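Side-chain contacts in protein RMD9, mitochondrial (Saccharomyces cerevisiae S288C, PDB 7A9X), which binds a dodecameric RNA element in the 3'-UTRs of mitochondrial mRNAs and takes part in the processing or stability of these messages: residues S302-I307 / W344-K349; N329-Q334 / D338-I343; S418-I423 / L458-E463. All coordinates share one frame; numbering follows the deposited sequence.

Interaction 1 (S302-I307 / W344-K349); sequences SFFDKI and WEKAVK
F304 and D305 on helix 302-307 meet K346 and A347 on helix 344-349 across two segments that run nearly parallel, their axes 11.4 Å apart at closest approach and inclined by 24°. At that spacing the backbones do not touch, and the gap is bridged mostly by one aromatic ring and one long lysine. F304 holds its CG opposite the backbone N (chi1 173°), which carries the phenyl group across toward the other helix. It arrives edge first: F304 CE2 lies 4.0 Å from K346 CB, and F304 CZ comes to 4.3 Å from A347 N, both partners sitting near the plane of the ring. The edge is therefore set against the start of the lysine side chain and the adjoining backbone. The pairing joins the second helix of the stretch assigned as PPR4 to the second helix of that assigned as PPR5, the repeat-to-repeat stacking by which pentatricopeptide repeats build an elongated helical array. Beyond CG the K346 chain is fully extended and runs back over the gap toward helix 297-308, passing the ring with its CD 4.2 Å from F304 CE2. K346 NZ ends 3.7 Å from D305 OD1, a long salt bridge. A water fills in the link, donating to D305 OD1 at 2.6 Å and accepting from K346 NZ at 2.6 Å, so the ion pair is bridged by one water and is probably weaker as a direct contact. F304 also packs on L318 of the loop that follows its helix, and A347 on L363 of helix 357-374.

Interaction 2 (N329-Q334 / D338-I343); sequences NIWKAQ and DHVYRI
I330 and H339 form the tightly packed part of this contact between segments 329-334 and 338-343, whose axes approach to 9.4 Å with N-to-C directions 166° apart. I330 CD1 stands over the centre of one face of the H339 imidazole, 4.0 Å from its centroid, in a CH-pi contact, and also reaches I343 CG1. The other branch, with CG2 opposite the backbone N, puts I330 CG2 3.5 Å from H339 ND1 and presses it against V340 CG2 at 3.8 Å. V340 CG2 touches W331 CB more loosely, at 4.2 Å.

Toward solvent the contact narrows to a single polar grip. Q334, exposed and extended beyond CG, brings OE1 to the ring edge, where H339 ND1 donates a nearly straight hydrogen bond of 2.6 Å (172°) to Q334 OE1. The oxygen lies in the imidazole plane, although the amide is turned 25° from it. H339 NE2 hydrogen-bonds E301 OE1; with both nitrogens engaged and a carboxylate alongside, the ring is probably drawn toward the protonated form. Replacing H339 with an alanine would probably leave E301 and Q334 without their shared partner and open a gap beside I330 CD1.

The two helices form the hairpin assigned as PPR5: helix 297-308 flanks it through L297, E301 and F304, and helix 357-374 packs on W331 and V340 through I370.

Interaction 3 (S418-I423 / L458-E463); sequences SIIDFI and LDRWLE
D421 and R460 approach each other at about a right angle, the aspartate rising from helix 418-423 and the arginine reaching over from helix 458-463. The backbones are far apart, with 11.9 Å between I420 CA and R460 CA, so the contact depends on the length of the arginine. R460 keeps its chain extended from CG to NE and then turns the guanidinium at chi4 (-86°), which brings the NH2 end toward the carboxylate. D421 OD1 meets NH2 at the edge of the guanidinium, near its plane, and the two flat groups are only 23° out of parallel. At 3.6 Å between D421 OD1 and R460 NH2, this is a long salt bridge rather than a close bidentate pairing.

Both ions have stronger partners nearby. D421 OD2 is paired with R417, whereas R460 is bound through NH1 to D424 and through NE to E456; these two salt bridges probably fix the rotation of the guanidinium and balance its charge, with D421 a longer third partner. I420 CG2 makes a distant contact, 4.4 Å from R460 NH2 and oblique to the guanidinium, while the I420 side chain also packs on S445 and I449. R460 also touches L442 and L446.

The arrangement links the second helix of the stretch assigned as PPR7 to the second helix of that assigned as PPR8, a charged tie between successive helical hairpins of a pentatricopeptide-repeat array.

How the interactions relate
Interactions 1 and 2 form one continuous patch: their centres are 13 Å apart, and F304 CZ of interaction 1 packs 3.8 Å from I343 CG2 of interaction 2. Both use helix 337-351, on which the packing within the assigned PPR5 and that between PPR4 and PPR5 therefore meet. Along the chain, interaction 2 is nested inside the loop closed by interaction 1. Interaction 3 follows in series, its centre about 35 Å from that of interaction 1 and 32 Å from that of interaction 2, joining the assigned PPR7 to PPR8. Together they sample packing within and between repeats along the all-helical array that binds the RNA.

Interaction 1 (S302-I307 / W344-K349)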
loop_
_atom_site.group_PDB
_atom_site.type_symbol
_atom_site.label_atom_id
_atom_site.label_comp_id
_atom_site.label_asym_id
_atom_site.label_seq_id
_atom_site.Cartn_x
_atom_site.Cartn_y
_atom_site.Cartn_z
ATOM N N SER A 302 17.701 5.237 -17.254
ATOM C CA SER A 302 18.848 4.367 -17.495
ATOM C C SER A 302 18.904 3.251 -16.459
ATOM O O SER A 302 19.081 2.076 -16.803
ATOM C CB SER A 302 20.140 5.184 -17.497
ATOM O OG SER A 302 20.296 5.905 -16.291
ATOM N N PHE A 303 18.731 3.598 -15.181
ATOM C CA PHE A 303 18.683 2.577 -14.142
ATOM C C PHE A 303 17.462 1.680 -14.293
ATOM O O PHE A 303 17.520 0.494 -13.945
ATOM C CB PHE A 303 18.699 3.231 -12.762
ATOM C CG PHE A 303 20.081 3.505 -12.244
ATOM C CD1 PHE A 303 20.772 4.641 -12.636
ATOM C CD2 PHE A 303 20.691 2.621 -11.369
ATOM C CE1 PHE A 303 22.046 4.892 -12.163
ATOM C CE2 PHE A 303 21.964 2.864 -10.892
ATOM C CZ PHE A 303 22.644 4.002 -11.289
ATOM N N PHE A 304 16.355 2.222 -14.807
ATOM C CA PHE A 304 15.180 1.398 -15.067
ATOM C C PHE A 304 15.460 0.379 -16.165
ATOM O O PHE A 304 15.026 -0.776 -16.073
ATOM C CB PHE A 304 13.991 2.287 -15.438
ATOM C CG PHE A 304 12.775 1.524 -15.886
ATOM C CD1 PHE A 304 11.884 1.007 -14.959
ATOM C CD2 PHE A 304 12.516 1.335 -17.237
ATOM C CE1 PHE A 304 10.763 0.310 -15.369
ATOM C CE2 PHE A 304 11.398 0.639 -17.653
ATOM C CZ PHE A 304 10.520 0.126 -16.717
ATOM N N ASP A 305 16.181 0.790 -17.211
ATOM C CA ASP A 305 16.541 -0.143 -18.273
ATOM C C ASP A 305 17.527 -1.194 -17.783
ATOM O O ASP A 305 17.524 -2.325 -18.282
ATOM C CB ASP A 305 17.126 0.613 -19.467
ATOM C CG ASP A 305 16.144 1.596 -20.075
ATOM O OD1 ASP A 305 14.925 1.324 -20.042
ATOM O OD2 ASP A 305 16.592 2.643 -20.590
ATOM N N LYS A 306 18.376 -0.843 -16.812
ATOM C CA LYS A 306 19.317 -1.810 -16.262
ATOM C C LYS A 306 18.610 -2.979 -15.589
ATOM O O LYS A 306 19.164 -4.082 -15.543
ATOM C CB LYS A 306 20.264 -1.115 -15.280
ATOM C CG LYS A 306 21.215 -0.137 -15.952
ATOM C CD LYS A 306 22.184 0.497 -14.967
ATOM C CE LYS A 306 23.211 1.350 -15.698
ATOM N NZ LYS A 306 24.221 1.933 -14.774
ATOM N N ILE A 307 17.398 -2.766 -15.077
ATOM C CA ILE A 307 16.605 -3.876 -14.564
ATOM C C ILE A 307 15.920 -4.616 -15.706
ATOM O O ILE A 307 15.897 -5.852 -15.734
ATOM C CB ILE A 307 15.586 -3.370 -13.527
ATOM C CG1 ILE A 307 16.304 -2.660 -12.378
ATOM C CG2 ILE A 307 14.742 -4.521 -13.001
ATOM C CD1 ILE A 307 15.375 -2.195 -11.280
ATOM N N TRP A 344 5.276 1.973 -18.922
ATOM C CA TRP A 344 4.272 1.030 -18.443
ATOM C C TRP A 344 4.299 -0.263 -19.247
ATOM O O TRP A 344 4.140 -1.354 -18.687
ATOM C CB TRP A 344 2.888 1.672 -18.501
ATOM C CG TRP A 344 1.775 0.745 -18.129
ATOM C CD1 TRP A 344 1.364 0.419 -16.870
ATOM C CD2 TRP A 344 0.922 0.028 -19.029
ATOM N NE1 TRP A 344 0.307 -0.458 -16.930
ATOM C CE2 TRP A 344 0.017 -0.714 -18.244
ATOM C CE3 TRP A 344 0.837 -0.058 -20.423
ATOM C CZ2 TRP A 344 -0.961 -1.533 -18.805
ATOM C CZ3 TRP A 344 -0.135 -0.871 -20.980
ATOM C CH2 TRP A 344 -1.022 -1.598 -20.170
ATOM N N GLU A 345 4.501 -0.161 -20.565
ATOM C CA GLU A 345 4.573 -1.360 -21.396
ATOM C C GLU A 345 5.759 -2.232 -21.005
ATOM O O GLU A 345 5.638 -3.460 -20.933
ATOM C CB GLU A 345 4.661 -0.981 -22.875
ATOM C CG GLU A 345 3.326 -0.703 -23.541
ATOM C CD GLU A 345 3.472 -0.445 -25.029
ATOM O OE1 GLU A 345 4.556 0.014 -25.447
ATOM O OE2 GLU A 345 2.508 -0.709 -25.780
ATOM N N LYS A 346 6.915 -1.615 -20.749
ATOM C CA LYS A 346 8.085 -2.388 -20.348
ATOM C C LYS A 346 7.884 -3.026 -18.979
ATOM O O LYS A 346 8.328 -4.154 -18.744
ATOM C CB LYS A 346 9.330 -1.499 -20.355
ATOM C CG LYS A 346 9.752 -1.038 -21.742
ATOM C CD LYS A 346 11.064 -0.277 -21.697
ATOM C CE LYS A 346 11.519 0.112 -23.093
ATOM N NZ LYS A 346 12.867 0.744 -23.080
ATOM N N ALA A 347 7.213 -2.322 -18.066
ATOM C CA ALA A 347 6.963 -2.890 -16.745
ATOM C C ALA A 347 6.003 -4.074 -16.825
ATOM O O ALA A 347 6.205 -5.090 -16.149
ATOM C CB ALA A 347 6.418 -1.817 -15.807
ATOM N N VAL A 348 4.961 -3.964 -17.653
ATOM C CA VAL A 348 3.999 -5.054 -17.794
ATOM C C VAL A 348 4.668 -6.288 -18.386
ATOM O O VAL A 348 4.426 -7.416 -17.939
ATOM C CB VAL A 348 2.796 -4.597 -18.638
ATOM C CG1 VAL A 348 1.934 -5.787 -19.030
ATOM C CG2 VAL A 348 1.970 -3.580 -17.868
ATOM N N LYS A 349 5.522 -6.100 -19.396
ATOM C CA LYS A 349 6.228 -7.239 -19.973
ATOM C C LYS A 349 7.221 -7.842 -18.988
ATOM O O LYS A 349 7.404 -9.064 -18.968
ATOM C CB LYS A 349 6.942 -6.827 -21.261
ATOM C CG LYS A 349 6.024 -6.723 -22.465
ATOM C CD LYS A 349 6.802 -6.442 -23.740
ATOM C CE LYS A 349 5.887 -6.476 -24.956
ATOM N NZ LYS A 349 6.623 -6.198 -26.219
HETATM O O HOH W 1 12.892 2.468 -21.172
#

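Interaction 2 (N329-Q334 / D338-I343)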
loop_
_atom_site.group_PDB
_atom_site.type_symbol
_atom_site.label_atom_id
_atom_site.label_comp_id
_atom_site.label_asym_id
_atom_site.label_seq_id
_atom_site.Cartn_x
_atom_site.Cartn_y
_atom_site.Cartn_z
ATOM N N ASN A 329 6.617 10.908 -11.795
ATOM C CA ASN A 329 7.583 11.975 -12.036
ATOM C C ASN A 329 7.649 12.341 -13.513
ATOM O O ASN A 329 7.803 13.519 -13.859
ATOM C CB ASN A 329 8.961 11.561 -11.523
ATOM C CG ASN A 329 9.027 11.518 -10.014
ATOM O OD1 ASN A 329 8.247 12.180 -9.330
ATOM N ND2 ASN A 329 9.967 10.743 -9.485
ATOM N N ILE A 330 7.548 11.346 -14.396
ATOM C CA ILE A 330 7.516 11.622 -15.830
ATOM C C ILE A 330 6.287 12.448 -16.185
ATOM O O ILE A 330 6.366 13.409 -16.960
ATOM C CB ILE A 330 7.559 10.305 -16.629
ATOM C CG1 ILE A 330 8.885 9.578 -16.407
ATOM C CG2 ILE A 330 7.328 10.569 -18.112
ATOM C CD1 ILE A 330 8.936 8.217 -17.067
ATOM N N TRP A 331 5.133 12.089 -15.620
ATOM C CA TRP A 331 3.899 12.802 -15.931
ATOM C C TRP A 331 3.924 14.222 -15.377
ATOM O O TRP A 331 3.489 15.165 -16.050
ATOM C CB TRP A 331 2.702 12.023 -15.387
ATOM C CG TRP A 331 1.365 12.613 -15.733
ATOM C CD1 TRP A 331 0.405 13.038 -14.861
ATOM C CD2 TRP A 331 0.843 12.843 -17.047
ATOM N NE1 TRP A 331 -0.685 13.514 -15.550
ATOM C CE2 TRP A 331 -0.440 13.406 -16.895
ATOM C CE3 TRP A 331 1.333 12.621 -18.338
ATOM C CZ2 TRP A 331 -1.237 13.752 -17.983
ATOM C CZ3 TRP A 331 0.540 12.968 -19.419
ATOM C CH2 TRP A 331 -0.730 13.526 -19.234
ATOM N N LYS A 332 4.435 14.399 -14.157
ATOM C CA LYS A 332 4.491 15.736 -13.575
ATOM C C LYS A 332 5.482 16.634 -14.305
ATOM O O LYS A 332 5.233 17.836 -14.453
ATOM C CB LYS A 332 4.848 15.652 -12.091
ATOM C CG LYS A 332 3.793 14.959 -11.246
ATOM C CD LYS A 332 4.326 14.614 -9.866
ATOM C CE LYS A 332 3.350 13.724 -9.112
ATOM N NZ LYS A 332 3.916 13.236 -7.825
ATOM N N ALA A 333 6.592 16.077 -14.783
ATOM C CA ALA A 333 7.653 16.896 -15.352
ATOM C C ALA A 333 7.537 17.087 -16.857
ATOM O O ALA A 333 7.909 18.152 -17.367
ATOM C CB ALA A 333 9.017 16.286 -15.026
ATOM N N GLN A 334 7.028 16.092 -17.581
ATOM C CA GLN A 334 7.043 16.114 -19.035
ATOM C C GLN A 334 5.669 16.199 -19.680
ATOM O O GLN A 334 5.584 16.641 -20.831
ATOM C CB GLN A 334 7.760 14.870 -19.582
ATOM C CG GLN A 334 9.223 14.779 -19.190
ATOM C CD GLN A 334 9.900 13.565 -19.785
ATOM O OE1 GLN A 334 9.239 12.682 -20.331
ATOM N NE2 GLN A 334 11.224 13.512 -19.689
ATOM N N ASP A 338 2.942 9.345 -23.961
ATOM C CA ASP A 338 3.648 8.275 -24.659
ATOM C C ASP A 338 4.850 7.795 -23.861
ATOM O O ASP A 338 5.139 6.593 -23.827
ATOM C CB ASP A 338 4.072 8.739 -26.053
ATOM C CG ASP A 338 2.969 8.574 -27.080
ATOM O OD1 ASP A 338 2.125 7.669 -26.905
ATOM O OD2 ASP A 338 2.944 9.345 -28.061
ATOM N N HIS A 339 5.562 8.714 -23.202
ATOM C CA HIS A 339 6.675 8.302 -22.354
ATOM C C HIS A 339 6.183 7.474 -21.174
ATOM O O HIS A 339 6.793 6.457 -20.825
ATOM C CB HIS A 339 7.452 9.526 -21.871
ATOM C CG HIS A 339 8.800 9.196 -21.306
ATOM N ND1 HIS A 339 9.619 10.143 -20.727
ATOM C CD2 HIS A 339 9.476 8.025 -21.239
ATOM C CE1 HIS A 339 10.738 9.568 -20.326
ATOM N NE2 HIS A 339 10.677 8.283 -20.625
ATOM N N VAL A 340 5.081 7.896 -20.550
ATOM C CA VAL A 340 4.468 7.104 -19.489
ATOM C C VAL A 340 3.990 5.764 -20.033
ATOM O O VAL A 340 4.137 4.724 -19.380
ATOM C CB VAL A 340 3.316 7.897 -18.843
ATOM C CG1 VAL A 340 2.553 7.033 -17.850
ATOM C CG2 VAL A 340 3.847 9.144 -18.163
ATOM N N TYR A 341 3.422 5.767 -21.241
ATOM C CA TYR A 341 2.893 4.540 -21.824
ATOM C C TYR A 341 4.011 3.565 -22.178
ATOM O O TYR A 341 3.854 2.349 -22.020
ATOM C CB TYR A 341 2.050 4.877 -23.054
ATOM C CG TYR A 341 1.410 3.687 -23.732
ATOM C CD1 TYR A 341 0.560 2.838 -23.036
ATOM C CD2 TYR A 341 1.640 3.425 -25.072
ATOM C CE1 TYR A 341 -0.033 1.753 -23.657
ATOM C CE2 TYR A 341 1.052 2.345 -25.702
ATOM C CZ TYR A 341 0.216 1.512 -24.991
ATOM O OH TYR A 341 -0.369 0.435 -25.617
ATOM N N ARG A 342 5.152 4.079 -22.645
ATOM C CA ARG A 342 6.260 3.202 -23.008
ATOM C C ARG A 342 6.875 2.540 -21.780
ATOM O O ARG A 342 7.242 1.360 -21.824
ATOM C CB ARG A 342 7.319 3.985 -23.788
ATOM C CG ARG A 342 6.916 4.293 -25.224
ATOM C CD ARG A 342 8.046 4.940 -26.018
ATOM N NE ARG A 342 8.168 6.373 -25.758
ATOM C CZ ARG A 342 9.045 6.911 -24.916
ATOM N NH1 ARG A 342 9.082 8.227 -24.750
ATOM N NH2 ARG A 342 9.887 6.137 -24.242
ATOM N N ILE A 343 7.001 3.280 -20.677
ATOM C CA ILE A 343 7.546 2.689 -19.459
ATOM C C ILE A 343 6.575 1.665 -18.885
ATOM O O ILE A 343 6.981 0.592 -18.421
ATOM C CB ILE A 343 7.888 3.788 -18.436
ATOM C CG1 ILE A 343 8.960 4.728 -18.997
ATOM C CG2 ILE A 343 8.347 3.171 -17.120
ATOM C CD1 ILE A 343 10.257 4.029 -19.364
#

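Interaction 3 (S418-I423 / L458-E463)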
loop_
_atom_site.group_PDB
_atom_site.type_symbol
_atom_site.label_atom_id
_atom_site.label_comp_id
_atom_site.label_asym_id
_atom_site.label_seq_id
_atom_site.Cartn_x
_atom_site.Cartn_y
_atom_site.Cartn_z
ATOM N N SER A 418 -21.527 3.936 -22.830
ATOM C CA SER A 418 -20.910 2.975 -23.738
ATOM C C SER A 418 -19.669 2.341 -23.121
ATOM O O SER A 418 -19.429 1.141 -23.290
ATOM C CB SER A 418 -20.549 3.660 -25.055
ATOM O OG SER A 418 -19.546 4.639 -24.844
ATOM N N ILE A 419 -18.862 3.132 -22.409
ATOM C CA ILE A 419 -17.653 2.586 -21.810
ATOM C C ILE A 419 -17.983 1.668 -20.639
ATOM O O ILE A 419 -17.208 0.756 -20.326
ATOM C CB ILE A 419 -16.703 3.727 -21.390
ATOM C CG1 ILE A 419 -15.281 3.194 -21.198
ATOM C CG2 ILE A 419 -17.203 4.427 -20.131
ATOM C CD1 ILE A 419 -14.664 2.654 -22.468
ATOM N N ILE A 420 -19.133 1.871 -19.992
ATOM C CA ILE A 420 -19.544 0.985 -18.910
ATOM C C ILE A 420 -19.936 -0.378 -19.465
ATOM O O ILE A 420 -19.499 -1.423 -18.964
ATOM C CB ILE A 420 -20.694 1.620 -18.106
ATOM C CG1 ILE A 420 -20.291 3.007 -17.608
ATOM C CG2 ILE A 420 -21.099 0.726 -16.943
ATOM C CD1 ILE A 420 -21.395 3.729 -16.856
ATOM N N ASP A 421 -20.769 -0.388 -20.510
ATOM C CA ASP A 421 -21.154 -1.641 -21.147
ATOM C C ASP A 421 -19.977 -2.310 -21.842
ATOM O O ASP A 421 -19.961 -3.539 -21.968
ATOM C CB ASP A 421 -22.289 -1.394 -22.145
ATOM C CG ASP A 421 -23.513 -0.776 -21.499
ATOM O OD1 ASP A 421 -23.770 -1.062 -20.313
ATOM O OD2 ASP A 421 -24.212 0.006 -22.172
ATOM N N PHE A 422 -18.992 -1.530 -22.291
ATOM C CA PHE A 422 -17.813 -2.111 -22.920
ATOM C C PHE A 422 -16.985 -2.894 -21.907
ATOM O O PHE A 422 -16.567 -4.026 -22.178
ATOM C CB PHE A 422 -16.983 -1.010 -23.581
ATOM C CG PHE A 422 -15.681 -1.488 -24.163
ATOM C CD1 PHE A 422 -15.651 -2.180 -25.365
ATOM C CD2 PHE A 422 -14.484 -1.234 -23.512
ATOM C CE1 PHE A 422 -14.448 -2.619 -25.905
ATOM C CE2 PHE A 422 -13.278 -1.665 -24.042
ATOM C CZ PHE A 422 -13.257 -2.359 -25.239
ATOM N N ILE A 423 -16.749 -2.314 -20.727
ATOM C CA ILE A 423 -15.966 -3.005 -19.706
ATOM C C ILE A 423 -16.734 -4.202 -19.162
ATOM O O ILE A 423 -16.163 -5.282 -18.962
ATOM C CB ILE A 423 -15.573 -2.035 -18.576
ATOM C CG1 ILE A 423 -14.737 -0.881 -19.127
ATOM C CG2 ILE A 423 -14.794 -2.771 -17.490
ATOM C CD1 ILE A 423 -13.532 -1.340 -19.892
ATOM N N LEU A 458 -31.344 -1.095 -9.827
ATOM C CA LEU A 458 -31.753 -2.278 -9.076
ATOM C C LEU A 458 -31.050 -3.529 -9.585
ATOM O O LEU A 458 -30.611 -4.366 -8.788
ATOM C CB LEU A 458 -33.271 -2.450 -9.154
ATOM C CG LEU A 458 -34.121 -1.613 -8.199
ATOM C CD1 LEU A 458 -35.589 -1.687 -8.589
ATOM C CD2 LEU A 458 -33.922 -2.087 -6.769
ATOM N N ASP A 459 -30.927 -3.672 -10.907
ATOM C CA ASP A 459 -30.319 -4.873 -11.473
ATOM C C ASP A 459 -28.863 -5.009 -11.046
ATOM O O ASP A 459 -28.421 -6.090 -10.638
ATOM C CB ASP A 459 -30.432 -4.852 -12.998
ATOM C CG ASP A 459 -31.868 -4.927 -13.476
ATOM O OD1 ASP A 459 -32.686 -5.598 -12.810
ATOM O OD2 ASP A 459 -32.180 -4.311 -14.516
ATOM N N ARG A 460 -28.097 -3.920 -11.136
ATOM C CA ARG A 460 -26.699 -3.979 -10.734
ATOM C C ARG A 460 -26.546 -4.087 -9.222
ATOM O O ARG A 460 -25.518 -4.584 -8.748
ATOM C CB ARG A 460 -25.946 -2.760 -11.270
ATOM C CG ARG A 460 -25.907 -2.698 -12.791
ATOM C CD ARG A 460 -24.871 -1.705 -13.297
ATOM N NE ARG A 460 -24.918 -1.576 -14.751
ATOM C CZ ARG A 460 -24.263 -2.366 -15.596
ATOM N NH1 ARG A 460 -23.500 -3.351 -15.139
ATOM N NH2 ARG A 460 -24.371 -2.172 -16.904
ATOM N N TRP A 461 -27.544 -3.640 -8.455
ATOM C CA TRP A 461 -27.516 -3.862 -7.014
ATOM C C TRP A 461 -27.861 -5.304 -6.668
ATOM O O TRP A 461 -27.212 -5.910 -5.809
ATOM C CB TRP A 461 -28.479 -2.910 -6.306
ATOM C CG TRP A 461 -28.763 -3.314 -4.884
ATOM C CD1 TRP A 461 -29.817 -4.062 -4.437
ATOM C CD2 TRP A 461 -27.970 -3.010 -3.728
ATOM N NE1 TRP A 461 -29.731 -4.235 -3.076
ATOM C CE2 TRP A 461 -28.607 -3.599 -2.617
ATOM C CE3 TRP A 461 -26.786 -2.294 -3.524
ATOM C CZ2 TRP A 461 -28.102 -3.492 -1.322
ATOM C CZ3 TRP A 461 -26.286 -2.190 -2.237
ATOM C CH2 TRP A 461 -26.943 -2.786 -1.153
ATOM N N LEU A 462 -28.886 -5.861 -7.319
ATOM C CA LEU A 462 -29.260 -7.248 -7.063
ATOM C C LEU A 462 -28.122 -8.196 -7.415
ATOM O O LEU A 462 -27.798 -9.105 -6.642
ATOM C CB LEU A 462 -30.523 -7.606 -7.850
ATOM C CG LEU A 462 -31.821 -6.923 -7.418
ATOM C CD1 LEU A 462 -32.937 -7.213 -8.410
ATOM C CD2 LEU A 462 -32.218 -7.359 -6.016
ATOM N N GLU A 463 -27.494 -7.991 -8.577
ATOM C CA GLU A 463 -26.396 -8.864 -8.982
ATOM C C GLU A 463 -25.202 -8.733 -8.045
ATOM O O GLU A 463 -24.429 -9.686 -7.894
ATOM C CB GLU A 463 -25.989 -8.560 -10.425
ATOM C CG GLU A 463 -25.101 -9.624 -11.053
ATOM C CD GLU A 463 -24.876 -9.407 -12.537
ATOM O OE1 GLU A 463 -25.459 -8.455 -13.096
ATOM O OE2 GLU A 463 -24.115 -10.189 -13.144
#